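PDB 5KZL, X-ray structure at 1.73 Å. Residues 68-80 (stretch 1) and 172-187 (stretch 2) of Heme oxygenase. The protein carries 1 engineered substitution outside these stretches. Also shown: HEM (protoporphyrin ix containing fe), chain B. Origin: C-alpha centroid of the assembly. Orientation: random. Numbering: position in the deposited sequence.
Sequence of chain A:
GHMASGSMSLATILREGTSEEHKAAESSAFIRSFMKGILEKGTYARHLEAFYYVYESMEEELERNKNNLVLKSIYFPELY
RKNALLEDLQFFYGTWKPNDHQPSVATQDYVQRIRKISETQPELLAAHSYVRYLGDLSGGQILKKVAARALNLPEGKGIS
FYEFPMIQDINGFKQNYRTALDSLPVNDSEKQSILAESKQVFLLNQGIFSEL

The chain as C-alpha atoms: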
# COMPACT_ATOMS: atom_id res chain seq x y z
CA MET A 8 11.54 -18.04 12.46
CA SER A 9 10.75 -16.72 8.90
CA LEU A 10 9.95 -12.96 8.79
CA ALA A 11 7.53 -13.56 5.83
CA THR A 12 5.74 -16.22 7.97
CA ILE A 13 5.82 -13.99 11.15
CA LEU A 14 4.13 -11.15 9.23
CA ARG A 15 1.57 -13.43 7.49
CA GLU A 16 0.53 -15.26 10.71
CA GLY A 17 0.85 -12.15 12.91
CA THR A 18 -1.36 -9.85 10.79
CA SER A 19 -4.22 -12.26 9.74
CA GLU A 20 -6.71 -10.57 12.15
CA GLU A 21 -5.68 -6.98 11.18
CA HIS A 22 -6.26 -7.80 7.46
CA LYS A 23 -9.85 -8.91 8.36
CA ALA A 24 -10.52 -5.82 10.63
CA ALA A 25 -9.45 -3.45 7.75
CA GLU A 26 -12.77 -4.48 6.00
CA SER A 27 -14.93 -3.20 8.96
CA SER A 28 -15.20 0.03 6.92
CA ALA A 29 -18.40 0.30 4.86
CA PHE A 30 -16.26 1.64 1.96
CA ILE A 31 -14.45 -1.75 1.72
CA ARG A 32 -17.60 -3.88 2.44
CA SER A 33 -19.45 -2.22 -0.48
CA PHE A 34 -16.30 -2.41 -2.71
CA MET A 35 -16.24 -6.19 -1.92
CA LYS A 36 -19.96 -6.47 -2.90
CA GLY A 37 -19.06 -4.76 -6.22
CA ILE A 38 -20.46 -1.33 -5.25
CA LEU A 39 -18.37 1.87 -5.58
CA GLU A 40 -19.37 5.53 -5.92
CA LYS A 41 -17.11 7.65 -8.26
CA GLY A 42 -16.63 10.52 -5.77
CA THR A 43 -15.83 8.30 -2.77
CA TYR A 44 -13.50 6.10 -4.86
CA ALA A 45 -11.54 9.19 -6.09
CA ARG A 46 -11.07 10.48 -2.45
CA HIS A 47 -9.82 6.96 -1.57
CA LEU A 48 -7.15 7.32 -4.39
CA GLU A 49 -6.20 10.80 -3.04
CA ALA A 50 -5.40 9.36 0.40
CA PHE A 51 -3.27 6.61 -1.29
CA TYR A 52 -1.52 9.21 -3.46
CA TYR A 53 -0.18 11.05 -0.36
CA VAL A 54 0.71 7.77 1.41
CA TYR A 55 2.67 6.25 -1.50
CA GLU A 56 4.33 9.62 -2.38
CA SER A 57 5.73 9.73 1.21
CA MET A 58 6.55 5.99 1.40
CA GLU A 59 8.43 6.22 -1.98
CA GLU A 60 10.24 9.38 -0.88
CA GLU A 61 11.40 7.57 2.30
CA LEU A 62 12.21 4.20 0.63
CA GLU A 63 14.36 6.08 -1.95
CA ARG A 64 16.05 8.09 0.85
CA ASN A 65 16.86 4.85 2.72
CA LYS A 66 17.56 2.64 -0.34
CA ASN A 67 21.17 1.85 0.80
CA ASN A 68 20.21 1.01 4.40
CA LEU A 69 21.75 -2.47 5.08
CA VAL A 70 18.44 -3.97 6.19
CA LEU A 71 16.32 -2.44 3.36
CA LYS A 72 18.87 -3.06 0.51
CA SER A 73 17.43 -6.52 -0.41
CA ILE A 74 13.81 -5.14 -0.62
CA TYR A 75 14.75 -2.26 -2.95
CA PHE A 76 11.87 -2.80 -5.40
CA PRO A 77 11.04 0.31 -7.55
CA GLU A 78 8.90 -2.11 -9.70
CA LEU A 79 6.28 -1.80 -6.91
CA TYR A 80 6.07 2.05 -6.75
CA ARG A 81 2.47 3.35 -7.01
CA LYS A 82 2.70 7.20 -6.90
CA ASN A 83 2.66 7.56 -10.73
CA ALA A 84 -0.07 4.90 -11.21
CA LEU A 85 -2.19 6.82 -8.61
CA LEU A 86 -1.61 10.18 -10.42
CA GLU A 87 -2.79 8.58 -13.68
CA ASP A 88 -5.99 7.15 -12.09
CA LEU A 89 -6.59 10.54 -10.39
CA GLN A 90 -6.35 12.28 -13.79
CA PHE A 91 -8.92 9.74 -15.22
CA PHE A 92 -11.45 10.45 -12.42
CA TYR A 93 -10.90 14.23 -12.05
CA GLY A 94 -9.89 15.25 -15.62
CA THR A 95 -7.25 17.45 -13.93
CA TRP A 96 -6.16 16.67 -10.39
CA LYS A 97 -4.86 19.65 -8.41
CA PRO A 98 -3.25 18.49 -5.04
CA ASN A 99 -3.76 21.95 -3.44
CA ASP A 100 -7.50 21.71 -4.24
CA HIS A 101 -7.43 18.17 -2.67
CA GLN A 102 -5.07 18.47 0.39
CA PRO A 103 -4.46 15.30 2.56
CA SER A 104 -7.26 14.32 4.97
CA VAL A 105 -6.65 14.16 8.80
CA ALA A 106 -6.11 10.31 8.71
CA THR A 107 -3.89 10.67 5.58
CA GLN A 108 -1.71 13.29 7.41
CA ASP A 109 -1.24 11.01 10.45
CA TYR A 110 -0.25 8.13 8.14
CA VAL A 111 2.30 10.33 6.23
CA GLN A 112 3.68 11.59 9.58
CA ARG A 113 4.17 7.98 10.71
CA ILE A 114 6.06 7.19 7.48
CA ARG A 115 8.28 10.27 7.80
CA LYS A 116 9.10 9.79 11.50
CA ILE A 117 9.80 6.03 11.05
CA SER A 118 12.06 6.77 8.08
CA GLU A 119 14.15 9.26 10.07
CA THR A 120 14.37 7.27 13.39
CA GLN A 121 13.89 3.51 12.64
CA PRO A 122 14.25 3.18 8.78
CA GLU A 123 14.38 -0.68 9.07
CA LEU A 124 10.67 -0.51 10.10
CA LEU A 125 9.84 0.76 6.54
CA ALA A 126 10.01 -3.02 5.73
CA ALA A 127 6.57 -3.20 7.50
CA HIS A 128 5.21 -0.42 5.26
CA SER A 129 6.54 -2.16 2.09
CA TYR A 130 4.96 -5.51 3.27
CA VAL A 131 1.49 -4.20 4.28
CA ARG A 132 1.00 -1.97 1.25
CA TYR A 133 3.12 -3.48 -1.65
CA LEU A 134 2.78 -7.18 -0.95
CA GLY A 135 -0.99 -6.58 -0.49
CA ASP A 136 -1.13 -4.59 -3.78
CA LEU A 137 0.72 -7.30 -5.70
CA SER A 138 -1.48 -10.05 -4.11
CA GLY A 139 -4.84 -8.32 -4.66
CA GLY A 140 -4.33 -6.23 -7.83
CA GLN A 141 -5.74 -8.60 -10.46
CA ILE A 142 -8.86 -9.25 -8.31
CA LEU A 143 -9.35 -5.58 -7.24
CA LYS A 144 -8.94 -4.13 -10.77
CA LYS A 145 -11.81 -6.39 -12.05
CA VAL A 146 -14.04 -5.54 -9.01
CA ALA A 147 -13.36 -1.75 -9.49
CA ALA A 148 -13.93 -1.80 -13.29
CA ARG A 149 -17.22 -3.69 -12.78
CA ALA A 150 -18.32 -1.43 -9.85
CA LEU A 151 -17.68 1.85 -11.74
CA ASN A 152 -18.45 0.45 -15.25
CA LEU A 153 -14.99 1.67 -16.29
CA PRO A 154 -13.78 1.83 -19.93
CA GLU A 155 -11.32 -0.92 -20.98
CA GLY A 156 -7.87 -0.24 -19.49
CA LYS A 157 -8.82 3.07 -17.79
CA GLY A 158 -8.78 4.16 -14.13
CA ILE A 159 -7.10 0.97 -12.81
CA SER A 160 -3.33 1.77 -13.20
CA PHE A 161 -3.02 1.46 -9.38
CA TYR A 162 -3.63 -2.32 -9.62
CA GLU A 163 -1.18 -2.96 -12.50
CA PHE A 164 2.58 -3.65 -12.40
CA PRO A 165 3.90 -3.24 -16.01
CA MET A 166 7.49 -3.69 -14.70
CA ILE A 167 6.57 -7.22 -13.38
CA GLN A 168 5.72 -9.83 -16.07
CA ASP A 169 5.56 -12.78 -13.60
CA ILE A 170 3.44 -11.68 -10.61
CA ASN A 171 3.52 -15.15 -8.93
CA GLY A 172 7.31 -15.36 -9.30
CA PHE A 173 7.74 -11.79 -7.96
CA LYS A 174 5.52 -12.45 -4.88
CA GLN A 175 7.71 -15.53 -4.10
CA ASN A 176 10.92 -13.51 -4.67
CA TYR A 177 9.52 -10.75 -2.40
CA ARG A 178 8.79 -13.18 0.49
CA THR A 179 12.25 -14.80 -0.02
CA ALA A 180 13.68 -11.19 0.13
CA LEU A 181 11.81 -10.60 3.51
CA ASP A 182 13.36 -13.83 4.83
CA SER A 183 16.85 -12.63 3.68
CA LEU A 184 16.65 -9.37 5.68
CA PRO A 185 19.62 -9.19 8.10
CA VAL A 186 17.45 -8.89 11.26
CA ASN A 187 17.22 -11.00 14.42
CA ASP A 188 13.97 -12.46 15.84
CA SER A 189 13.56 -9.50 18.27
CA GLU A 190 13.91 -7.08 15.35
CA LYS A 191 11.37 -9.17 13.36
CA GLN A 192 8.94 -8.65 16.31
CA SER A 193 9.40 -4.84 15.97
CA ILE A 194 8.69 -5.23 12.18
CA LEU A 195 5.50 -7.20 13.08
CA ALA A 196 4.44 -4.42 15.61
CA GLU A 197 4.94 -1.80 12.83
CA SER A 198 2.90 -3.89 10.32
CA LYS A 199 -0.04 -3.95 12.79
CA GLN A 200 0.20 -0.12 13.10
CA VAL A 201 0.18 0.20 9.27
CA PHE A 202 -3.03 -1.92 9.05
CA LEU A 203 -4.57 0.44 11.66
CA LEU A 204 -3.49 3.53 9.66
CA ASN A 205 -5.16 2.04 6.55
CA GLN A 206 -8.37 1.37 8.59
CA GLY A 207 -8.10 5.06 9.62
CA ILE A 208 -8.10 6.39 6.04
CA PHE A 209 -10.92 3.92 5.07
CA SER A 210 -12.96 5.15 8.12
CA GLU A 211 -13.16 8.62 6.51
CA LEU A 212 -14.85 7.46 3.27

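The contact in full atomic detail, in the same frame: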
# COMPACT_ATOMS: atom_id res chain seq x y z
N ASN A 68 20.24 1.55 3.05
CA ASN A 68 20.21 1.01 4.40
C ASN A 68 20.47 -0.51 4.28
O ASN A 68 19.92 -1.16 3.37
CB ASN A 68 18.84 1.27 5.03
CG ASN A 68 18.66 0.64 6.39
OD1 ASN A 68 18.40 -0.57 6.50
ND2 ASN A 68 18.75 1.44 7.43
N LEU A 69 21.35 -1.06 5.14
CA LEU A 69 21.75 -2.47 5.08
C LEU A 69 20.61 -3.45 5.23
O LEU A 69 20.63 -4.50 4.59
CB LEU A 69 22.88 -2.79 6.08
CG LEU A 69 24.28 -2.20 5.79
CD1 LEU A 69 25.29 -2.72 6.79
CD2 LEU A 69 24.76 -2.58 4.41
N VAL A 70 19.59 -3.10 6.02
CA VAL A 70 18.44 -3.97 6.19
C VAL A 70 17.51 -3.86 4.97
O VAL A 70 17.08 -4.90 4.45
CB VAL A 70 17.72 -3.75 7.55
CG1 VAL A 70 16.35 -4.40 7.58
CG2 VAL A 70 18.59 -4.27 8.69
N LEU A 71 17.24 -2.64 4.47
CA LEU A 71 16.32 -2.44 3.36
C LEU A 71 16.87 -2.78 1.97
O LEU A 71 16.08 -3.01 1.06
CB LEU A 71 15.75 -1.01 3.34
CG LEU A 71 15.06 -0.49 4.62
CD1 LEU A 71 14.70 0.97 4.46
CD2 LEU A 71 13.78 -1.28 4.94
N LYS A 72 18.21 -2.80 1.79
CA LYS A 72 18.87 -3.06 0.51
C LYS A 72 18.25 -4.19 -0.32
O LYS A 72 17.96 -3.99 -1.50
CB LYS A 72 20.38 -3.30 0.72
CG LYS A 72 21.24 -2.16 0.23
CD LYS A 72 22.72 -2.52 0.25
CE LYS A 72 23.59 -1.29 0.20
NZ LYS A 72 25.02 -1.64 -0.01
N SER A 73 18.00 -5.36 0.30
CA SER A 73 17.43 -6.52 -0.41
C SER A 73 15.92 -6.40 -0.74
O SER A 73 15.42 -7.25 -1.49
CB SER A 73 17.73 -7.81 0.33
OG SER A 73 17.27 -7.74 1.66
N ILE A 74 15.23 -5.35 -0.25
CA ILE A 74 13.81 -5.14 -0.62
C ILE A 74 13.68 -3.83 -1.42
O ILE A 74 12.62 -3.21 -1.48
CB ILE A 74 12.75 -5.27 0.52
CG1 ILE A 74 13.05 -4.32 1.71
CG2 ILE A 74 12.63 -6.76 0.96
CD1 ILE A 74 11.84 -3.95 2.58
N TYR A 75 14.77 -3.44 -2.09
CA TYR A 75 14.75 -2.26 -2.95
C TYR A 75 14.03 -2.69 -4.22
O TYR A 75 14.60 -3.37 -5.08
CB TYR A 75 16.17 -1.74 -3.21
CG TYR A 75 16.26 -0.62 -4.24
CD1 TYR A 75 15.54 0.56 -4.08
CD2 TYR A 75 17.13 -0.72 -5.33
CE1 TYR A 75 15.63 1.59 -5.03
CE2 TYR A 75 17.23 0.30 -6.27
CZ TYR A 75 16.47 1.45 -6.12
OH TYR A 75 16.62 2.47 -7.03
N PHE A 76 12.72 -2.38 -4.28
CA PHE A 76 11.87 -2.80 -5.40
C PHE A 76 11.09 -1.63 -6.05
O PHE A 76 9.87 -1.56 -5.91
CB PHE A 76 10.90 -3.91 -4.94
CG PHE A 76 11.52 -5.26 -4.63
CD1 PHE A 76 12.16 -5.99 -5.62
CD2 PHE A 76 11.36 -5.85 -3.38
CE1 PHE A 76 12.66 -7.28 -5.36
CE2 PHE A 76 11.87 -7.12 -3.11
CZ PHE A 76 12.53 -7.82 -4.10
N PRO A 77 11.76 -0.78 -6.87
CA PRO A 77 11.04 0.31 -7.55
C PRO A 77 9.92 -0.18 -8.47
O PRO A 77 9.05 0.61 -8.81
CB PRO A 77 12.13 1.02 -8.37
CG PRO A 77 13.41 0.65 -7.71
CD PRO A 77 13.22 -0.72 -7.12
N GLU A 78 9.95 -1.47 -8.87
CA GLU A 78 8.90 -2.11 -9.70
C GLU A 78 7.52 -1.96 -9.05
O GLU A 78 6.50 -2.02 -9.74
CB GLU A 78 9.16 -3.63 -9.85
CG GLU A 78 10.42 -3.96 -10.62
CD GLU A 78 11.63 -4.30 -9.75
OE1 GLU A 78 11.80 -3.70 -8.67
OE2 GLU A 78 12.48 -5.05 -10.26
N LEU A 79 7.51 -1.87 -7.70
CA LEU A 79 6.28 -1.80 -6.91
C LEU A 79 5.70 -0.41 -6.74
O LEU A 79 4.53 -0.31 -6.37
CB LEU A 79 6.52 -2.42 -5.52
CG LEU A 79 6.94 -3.90 -5.49
CD1 LEU A 79 7.38 -4.29 -4.09
CD2 LEU A 79 5.77 -4.81 -5.93
N TYR A 80 6.50 0.66 -6.97
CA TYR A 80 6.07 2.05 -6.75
C TYR A 80 4.73 2.36 -7.41
O TYR A 80 4.48 1.93 -8.55
CB TYR A 80 7.15 3.07 -7.14
CG TYR A 80 8.41 3.05 -6.30
CD1 TYR A 80 8.53 2.23 -5.18
CD2 TYR A 80 9.49 3.86 -6.63
CE1 TYR A 80 9.70 2.21 -4.41
CE2 TYR A 80 10.67 3.86 -5.87
CZ TYR A 80 10.77 3.01 -4.78
OH TYR A 80 11.92 3.04 -4.04
N GLY A 172 5.88 -15.24 -9.54
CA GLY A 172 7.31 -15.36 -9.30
C GLY A 172 7.83 -14.21 -8.45
O GLY A 172 8.64 -14.42 -7.54
N PHE A 173 7.33 -12.97 -8.71
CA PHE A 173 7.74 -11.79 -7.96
C PHE A 173 7.27 -11.84 -6.50
O PHE A 173 8.04 -11.50 -5.61
CB PHE A 173 7.24 -10.50 -8.62
CG PHE A 173 7.99 -9.26 -8.17
CD1 PHE A 173 7.67 -8.62 -6.98
CD2 PHE A 173 9.01 -8.73 -8.96
CE1 PHE A 173 8.37 -7.48 -6.57
CE2 PHE A 173 9.71 -7.59 -8.54
CZ PHE A 173 9.37 -6.96 -7.37
N LYS A 174 6.03 -12.30 -6.25
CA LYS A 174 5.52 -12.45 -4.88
C LYS A 174 6.42 -13.40 -4.09
O LYS A 174 6.77 -13.09 -2.95
CB LYS A 174 4.09 -13.02 -4.90
CG LYS A 174 3.00 -12.00 -5.26
CD LYS A 174 1.70 -12.68 -5.69
CE LYS A 174 1.05 -13.62 -4.70
NZ LYS A 174 -0.07 -14.39 -5.32
N GLN A 175 6.83 -14.53 -4.72
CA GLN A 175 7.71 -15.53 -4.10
C GLN A 175 9.06 -14.91 -3.79
O GLN A 175 9.55 -15.03 -2.66
CB GLN A 175 7.87 -16.77 -5.01
CG GLN A 175 6.58 -17.59 -5.15
CD GLN A 175 6.62 -18.63 -6.25
OE1 GLN A 175 7.49 -18.64 -7.13
NE2 GLN A 175 5.64 -19.50 -6.25
N ASN A 176 9.63 -14.18 -4.78
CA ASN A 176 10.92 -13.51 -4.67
C ASN A 176 10.88 -12.45 -3.57
O ASN A 176 11.84 -12.31 -2.83
CB ASN A 176 11.32 -12.91 -6.01
CG ASN A 176 11.74 -13.91 -7.06
OD1 ASN A 176 11.69 -15.13 -6.86
ND2 ASN A 176 12.15 -13.41 -8.20
N TYR A 177 9.74 -11.75 -3.44
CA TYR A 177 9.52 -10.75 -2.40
C TYR A 177 9.56 -11.41 -1.01
O TYR A 177 10.19 -10.87 -0.11
CB TYR A 177 8.20 -9.99 -2.63
CG TYR A 177 7.97 -8.89 -1.61
CD1 TYR A 177 7.38 -9.17 -0.38
CD2 TYR A 177 8.43 -7.59 -1.84
CE1 TYR A 177 7.25 -8.18 0.60
CE2 TYR A 177 8.28 -6.59 -0.88
CZ TYR A 177 7.72 -6.90 0.35
OH TYR A 177 7.54 -5.95 1.29
N ARG A 178 8.82 -12.52 -0.82
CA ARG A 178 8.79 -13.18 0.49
C ARG A 178 10.16 -13.77 0.83
O ARG A 178 10.60 -13.67 1.97
CB ARG A 178 7.67 -14.23 0.58
CG ARG A 178 6.28 -13.63 0.41
CD ARG A 178 5.22 -14.69 0.57
NE ARG A 178 4.97 -14.95 1.99
CZ ARG A 178 5.11 -16.12 2.59
NH1 ARG A 178 5.46 -17.20 1.90
NH2 ARG A 178 4.85 -16.25 3.89
N THR A 179 10.88 -14.31 -0.18
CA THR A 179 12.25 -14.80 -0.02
C THR A 179 13.14 -13.62 0.42
O THR A 179 13.97 -13.79 1.33
CB THR A 179 12.77 -15.51 -1.30
OG1 THR A 179 11.92 -16.63 -1.58
CG2 THR A 179 14.20 -16.04 -1.14
N ALA A 180 12.95 -12.42 -0.20
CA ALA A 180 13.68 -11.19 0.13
C ALA A 180 13.44 -10.78 1.60
O ALA A 180 14.41 -10.46 2.28
CB ALA A 180 13.32 -10.05 -0.82
N LEU A 181 12.17 -10.88 2.10
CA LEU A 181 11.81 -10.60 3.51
C LEU A 181 12.59 -11.54 4.43
O LEU A 181 13.16 -11.11 5.43
CB LEU A 181 10.32 -10.80 3.76
CG LEU A 181 9.36 -9.74 3.24
CD1 LEU A 181 7.93 -10.12 3.60
CD2 LEU A 181 9.67 -8.36 3.82
N ASP A 182 12.66 -12.82 4.04
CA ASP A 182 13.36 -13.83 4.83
C ASP A 182 14.88 -13.65 4.83
O ASP A 182 15.54 -14.17 5.75
CB ASP A 182 12.95 -15.23 4.37
CG ASP A 182 11.54 -15.61 4.74
OD1 ASP A 182 10.92 -14.87 5.54
OD2 ASP A 182 11.05 -16.66 4.26
N SER A 183 15.42 -12.91 3.85
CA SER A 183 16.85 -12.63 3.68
C SER A 183 17.29 -11.43 4.51
O SER A 183 18.49 -11.23 4.70
CB SER A 183 17.19 -12.38 2.21
OG SER A 183 16.96 -11.03 1.78
N LEU A 184 16.32 -10.58 4.93
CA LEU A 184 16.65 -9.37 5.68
C LEU A 184 17.56 -9.65 6.86
O LEU A 184 17.23 -10.53 7.66
CB LEU A 184 15.40 -8.60 6.15
CG LEU A 184 14.46 -8.02 5.08
CD1 LEU A 184 13.54 -6.94 5.68
CD2 LEU A 184 15.20 -7.46 3.90
N PRO A 185 18.72 -8.94 6.96
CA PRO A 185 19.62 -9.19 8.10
C PRO A 185 19.09 -8.62 9.42
O PRO A 185 19.58 -7.59 9.90
CB PRO A 185 20.93 -8.54 7.65
CG PRO A 185 20.50 -7.41 6.77
CD PRO A 185 19.27 -7.90 6.06
N VAL A 186 18.07 -9.29 10.00
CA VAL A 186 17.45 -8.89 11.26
C VAL A 186 17.31 -10.09 12.18
O VAL A 186 17.11 -11.21 11.68
CB VAL A 186 16.09 -8.12 11.09
CG1 VAL A 186 16.30 -6.75 10.46
CG2 VAL A 186 15.06 -8.94 10.30
N ASN A 187 17.40 -9.88 13.51
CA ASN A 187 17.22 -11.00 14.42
C ASN A 187 15.74 -11.15 14.76
O ASN A 187 14.93 -10.31 14.38
CB ASN A 187 18.14 -10.91 15.65
CG ASN A 187 17.92 -9.69 16.51
OD1 ASN A 187 16.78 -9.23 16.73
ND2 ASN A 187 19.00 -9.14 17.05
CHA HEM B . -3.03 -10.68 0.72
CHB HEM B . -2.78 -6.36 2.65
CHC HEM B . -7.41 -5.75 1.63
CHD HEM B . -7.33 -9.59 -1.02
C1A HEM B . -2.57 -9.56 1.32
C2A HEM B . -1.26 -9.44 1.88
C3A HEM B . -1.21 -8.23 2.44
C4A HEM B . -2.43 -7.60 2.23
CMA HEM B . -0.05 -7.61 3.12
CAA HEM B . -0.14 -10.45 1.84
CBA HEM B . -0.30 -11.56 2.90
CGA HEM B . 0.90 -12.42 2.91
O1A HEM B . 1.57 -12.50 3.89
O2A HEM B . 1.18 -13.03 1.90
C1B HEM B . -4.04 -5.80 2.57
C2B HEM B . -4.41 -4.53 3.19
C3B HEM B . -5.71 -4.39 2.89
C4B HEM B . -6.13 -5.56 2.11
CMB HEM B . -3.54 -3.58 3.94
CAB HEM B . -6.61 -3.35 3.22
CBB HEM B . -6.22 -2.59 4.10
C1C HEM B . -7.80 -6.64 0.70
C2C HEM B . -8.97 -6.56 -0.11
C3C HEM B . -8.92 -7.67 -0.87
C4C HEM B . -7.71 -8.39 -0.55
CMC HEM B . -10.02 -5.46 -0.10
CAC HEM B . -9.93 -8.03 -1.84
CBC HEM B . -9.67 -8.84 -2.78
C1D HEM B . -6.17 -10.27 -0.67
C2D HEM B . -5.84 -11.62 -1.17
C3D HEM B . -4.65 -11.90 -0.72
C4D HEM B . -4.24 -10.73 0.08
CMD HEM B . -6.67 -12.46 -2.08
CAD HEM B . -3.90 -13.19 -0.94
CBD HEM B . -3.32 -13.32 -2.29
CGD HEM B . -2.56 -14.60 -2.48
O1D HEM B . -2.21 -15.24 -1.57
O2D HEM B . -2.31 -14.92 -3.60
NA HEM B . -3.23 -8.43 1.60
NB HEM B . -5.10 -6.29 2.03
NC HEM B . -7.12 -7.72 0.40
ND HEM B . -5.18 -9.80 0.06
FE HEM B . -5.16 -8.11 1.02
O HOH W 1 -4.53 -7.06 -0.90

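The contact is mainly apolar, and its aromatic part lies toward the start of stretch 2. Phe76 presents one ring face to the edge of Phe173: the centroids are 5.0 Å apart, the planes meet at 61°, and Phe76 CD1 comes within 3.4 Å of Phe173 CZ. Such an arrangement sets the weakly positive rim of one ring against the electron-rich face of the other. Tyr177, one helical turn beyond Phe173, meets Phe76 obliquely, with Phe76 CE2 3.7 Å from Tyr177 CD2. Leu79 touches both helix rings, its CD2 3.8 Å from Phe173 CE1 and its CD1 4.1 Å from Tyr177 CE2; a branched aliphatic side chain fits obliquely against both rings.

Aliphatic packing continues along the helix. Ala180 projects only a methyl, which allows a close approach: its CB lies 3.6 Å from the backbone O of Ser73, 3.8 Å from Ile74 CG2, and 4.0 Å from Phe76 CE2 at the edge of that ring. The same Ile74 CG2 reaches Leu184 CD2 at 4.0 Å. Beyond the helix, Val70 packs on Val186 and Pro185, its CG1 3.7 Å from Val186 CG1 and its CG2 4.1 Å from Pro185 CG. The compact ring of Pro185 suits the close backbone approach here, with Val70 CA 5.7 Å from Pro185 CA.

Polar contact across the stretches is slight. Ser73 OG donates a weak hydrogen bond to Ser183 OG at 3.3 Å, while Ser183 OG itself donates to Ala180 O at 2.7 Å, three residues back in the sequence. Within stretch 1, Asn68 OD1 accepts from Val70 N at 2.8 Å and Leu71 N at 3.1 Å, tying down the turn that carries Val70. Lys174, outside the contact, extends its NZ to heme O2D, a 2.9 Å hydrogen bond.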